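Local coordinates for protein type II restriction enzyme NgoMIV (Neisseria gonorrhoeae, PDB 1FIU) that recognises the double-stranded DNA sequence 5'-GCCGGC-3' and, as a magnesium-dependent homotetramer, cleaves it after the first G, at residues 69-74 / 94-99. Sequence-based numbering, arbitrary orientation.
Sequences FEAICS and VKQVGS. With nucleotides of chain C.
E70 and Q96 make the direct polar link between the helix and a strand outermost within this chain's sheet. Q96 NE2 donates to E70 OE1 at 2.9 Å, nearly straight (167°), reaching the oxygen from its anti side and somewhat out of the carboxylate plane. The two side chains cross at about a right angle; glutamine suits the place because its CG, anti to the backbone N (chi1 173°), starts an extended arm long enough to reach the helix. NE2 also gives a weak hydrogen bond to N67 O. A carboxylate suits E70, accepting this amide while its side chain lies about 4 Å from a magnesium ion.

Water carries two further links. One bridges E70 OE1 and G98 N, accepting from the latter; at G98's backbone angles (phi 93°) a CB would collide with V97 O, so glycine fits. A second, 2.8 Å from S74 OG, weakly accepts from Q96 N.

Two van der Waals contacts set a methyl against an oxygen: A71 CB lets Q96 OE1 come within 3.5 Å, close to the helix backbone, and V94 CG1 meets S74 OG at 3.6 Å. S99 CB touches C4' of DG4 of chain C at 3.4 Å.

Segment 69-74 of helix 62-81 runs antiparallel to 94-96. Strand 141-145 pairs with strand 92-96 and touches S74, while E70 packs on C186 of strand 179-187 and on D140, both magnesium ligands, placing the contact beside the active site.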
loop_
_atom_site.group_PDB
_atom_site.type_symbol
_atom_site.label_atom_id
_atom_site.label_comp_id
_atom_site.label_asym_id
_atom_site.label_seq_id
_atom_site.Cartn_x
_atom_site.Cartn_y
_atom_site.Cartn_z
ATOM N N PHE I 69 4.487 17.726 25.754
ATOM C CA PHE I 69 4.348 16.275 25.820
ATOM C C PHE I 69 5.442 15.637 24.951
ATOM O O PHE I 69 6.028 14.631 25.335
ATOM C CB PHE I 69 2.934 15.844 25.351
ATOM C CG PHE I 69 2.655 14.358 25.506
ATOM C CD1 PHE I 69 2.762 13.728 26.751
ATOM C CD2 PHE I 69 2.270 13.597 24.393
ATOM C CE1 PHE I 69 2.492 12.374 26.895
ATOM C CE2 PHE I 69 1.990 12.222 24.535
ATOM C CZ PHE I 69 2.102 11.613 25.788
ATOM N N GLU I 70 5.716 16.232 23.789
ATOM C CA GLU I 70 6.761 15.700 22.925
ATOM C C GLU I 70 8.097 15.758 23.661
ATOM O O GLU I 70 8.854 14.795 23.679
ATOM C CB GLU I 70 6.899 16.513 21.630
ATOM C CG GLU I 70 5.766 16.357 20.632
ATOM C CD GLU I 70 5.936 17.240 19.403
ATOM O OE1 GLU I 70 6.988 17.914 19.288
ATOM O OE2 GLU I 70 5.022 17.252 18.545
ATOM N N ALA I 71 8.390 16.912 24.256
ATOM C CA ALA I 71 9.668 17.078 24.943
ATOM C C ALA I 71 9.858 16.093 26.099
ATOM O O ALA I 71 10.907 15.467 26.236
ATOM C CB ALA I 71 9.802 18.520 25.451
ATOM N N ILE I 72 8.826 15.946 26.929
ATOM C CA ILE I 72 8.893 15.044 28.069
ATOM C C ILE I 72 8.989 13.575 27.619
ATOM O O ILE I 72 9.702 12.784 28.232
ATOM C CB ILE I 72 7.692 15.316 28.992
ATOM C CG1 ILE I 72 7.895 16.713 29.607
ATOM C CG2 ILE I 72 7.578 14.257 30.054
ATOM C CD1 ILE I 72 6.680 17.296 30.338
ATOM N N CYS I 73 8.270 13.219 26.551
ATOM C CA CYS I 73 8.367 11.862 26.018
ATOM C C CYS I 73 9.794 11.606 25.534
ATOM O O CYS I 73 10.360 10.530 25.784
ATOM C CB CYS I 73 7.391 11.676 24.849
ATOM S SG CYS I 73 5.679 11.312 25.387
ATOM N N SER I 74 10.379 12.604 24.867
ATOM C CA SER I 74 11.743 12.488 24.352
ATOM C C SER I 74 12.755 12.227 25.463
ATOM O O SER I 74 13.646 11.367 25.332
ATOM C CB SER I 74 12.132 13.768 23.627
ATOM O OG SER I 74 13.347 13.576 22.924
ATOM N N VAL I 94 18.567 10.933 20.568
ATOM C CA VAL I 94 17.105 11.000 20.645
ATOM C C VAL I 94 16.746 12.467 20.615
ATOM O O VAL I 94 17.294 13.251 21.390
ATOM C CB VAL I 94 16.575 10.408 21.970
ATOM C CG1 VAL I 94 15.029 10.498 22.003
ATOM C CG2 VAL I 94 17.018 8.981 22.118
ATOM N N LYS I 95 15.850 12.871 19.731
ATOM C CA LYS I 95 15.504 14.273 19.724
ATOM C C LYS I 95 14.135 14.642 19.213
ATOM O O LYS I 95 13.551 13.986 18.339
ATOM C CB LYS I 95 16.542 15.098 18.967
ATOM C CG LYS I 95 16.451 14.988 17.463
ATOM C CD LYS I 95 17.357 16.000 16.777
ATOM C CE LYS I 95 17.226 15.900 15.270
ATOM N NZ LYS I 95 18.208 16.761 14.541
ATOM N N GLN I 96 13.623 15.714 19.813
ATOM C CA GLN I 96 12.347 16.260 19.437
ATOM C C GLN I 96 12.691 17.032 18.174
ATOM O O GLN I 96 13.611 17.866 18.166
ATOM C CB GLN I 96 11.834 17.167 20.555
ATOM C CG GLN I 96 10.603 17.902 20.172
ATOM C CD GLN I 96 10.087 18.800 21.270
ATOM O OE1 GLN I 96 10.821 19.192 22.185
ATOM N NE2 GLN I 96 8.814 19.144 21.177
ATOM N N VAL I 97 11.984 16.748 17.093
ATOM C CA VAL I 97 12.302 17.391 15.834
ATOM C C VAL I 97 11.858 18.834 15.649
ATOM O O VAL I 97 12.696 19.714 15.450
ATOM C CB VAL I 97 11.772 16.569 14.654
ATOM C CG1 VAL I 97 12.202 17.218 13.340
ATOM C CG2 VAL I 97 12.310 15.147 14.739
ATOM N N GLY I 98 10.551 19.070 15.688
ATOM C CA GLY I 98 10.029 20.413 15.490
ATOM C C GLY I 98 9.685 20.643 14.024
ATOM O O GLY I 98 10.567 20.580 13.169
ATOM N N SER I 99 8.408 20.907 13.737
ATOM C CA SER I 99 7.928 21.136 12.365
ATOM C C SER I 99 8.835 22.051 11.539
ATOM O O SER I 99 8.746 22.089 10.305
ATOM C CB SER I 99 6.510 21.718 12.396
ATOM O OG SER I 99 6.469 22.940 13.118
ATOM P P DG C 4 2.404 22.642 8.352
ATOM O OP1 DG C 4 3.745 23.024 7.853
ATOM O OP2 DG C 4 1.376 22.126 7.389
ATOM O "O5'" DG C 4 2.579 21.592 9.541
ATOM C "C5'" DG C 4 3.618 21.761 10.524
ATOM C "C4'" DG C 4 3.132 21.336 11.890
ATOM O "O4'" DG C 4 2.121 22.262 12.362
ATOM C "C3'" DG C 4 2.493 19.952 11.972
ATOM O "O3'" DG C 4 2.722 19.544 13.319
ATOM C "C2'" DG C 4 1.010 20.261 11.859
ATOM C "C1'" DG C 4 0.893 21.574 12.607
ATOM N N9 DG C 4 -0.161 22.454 12.128
ATOM C C8 DG C 4 -0.738 22.457 10.880
ATOM N N7 DG C 4 -1.556 23.452 10.701
ATOM C C5 DG C 4 -1.527 24.138 11.910
ATOM C C6 DG C 4 -2.188 25.326 12.306
ATOM O O6 DG C 4 -2.914 26.066 11.633
ATOM N N1 DG C 4 -1.914 25.645 13.634
ATOM C C2 DG C 4 -1.089 24.921 14.465
ATOM N N2 DG C 4 -0.972 25.372 15.733
ATOM N N3 DG C 4 -0.435 23.831 14.095
ATOM C C4 DG C 4 -0.706 23.500 12.815
HETATM O O HOH W 1 8.628 17.802 16.860
HETATM O O HOH W 2 14.893 15.906 23.063
#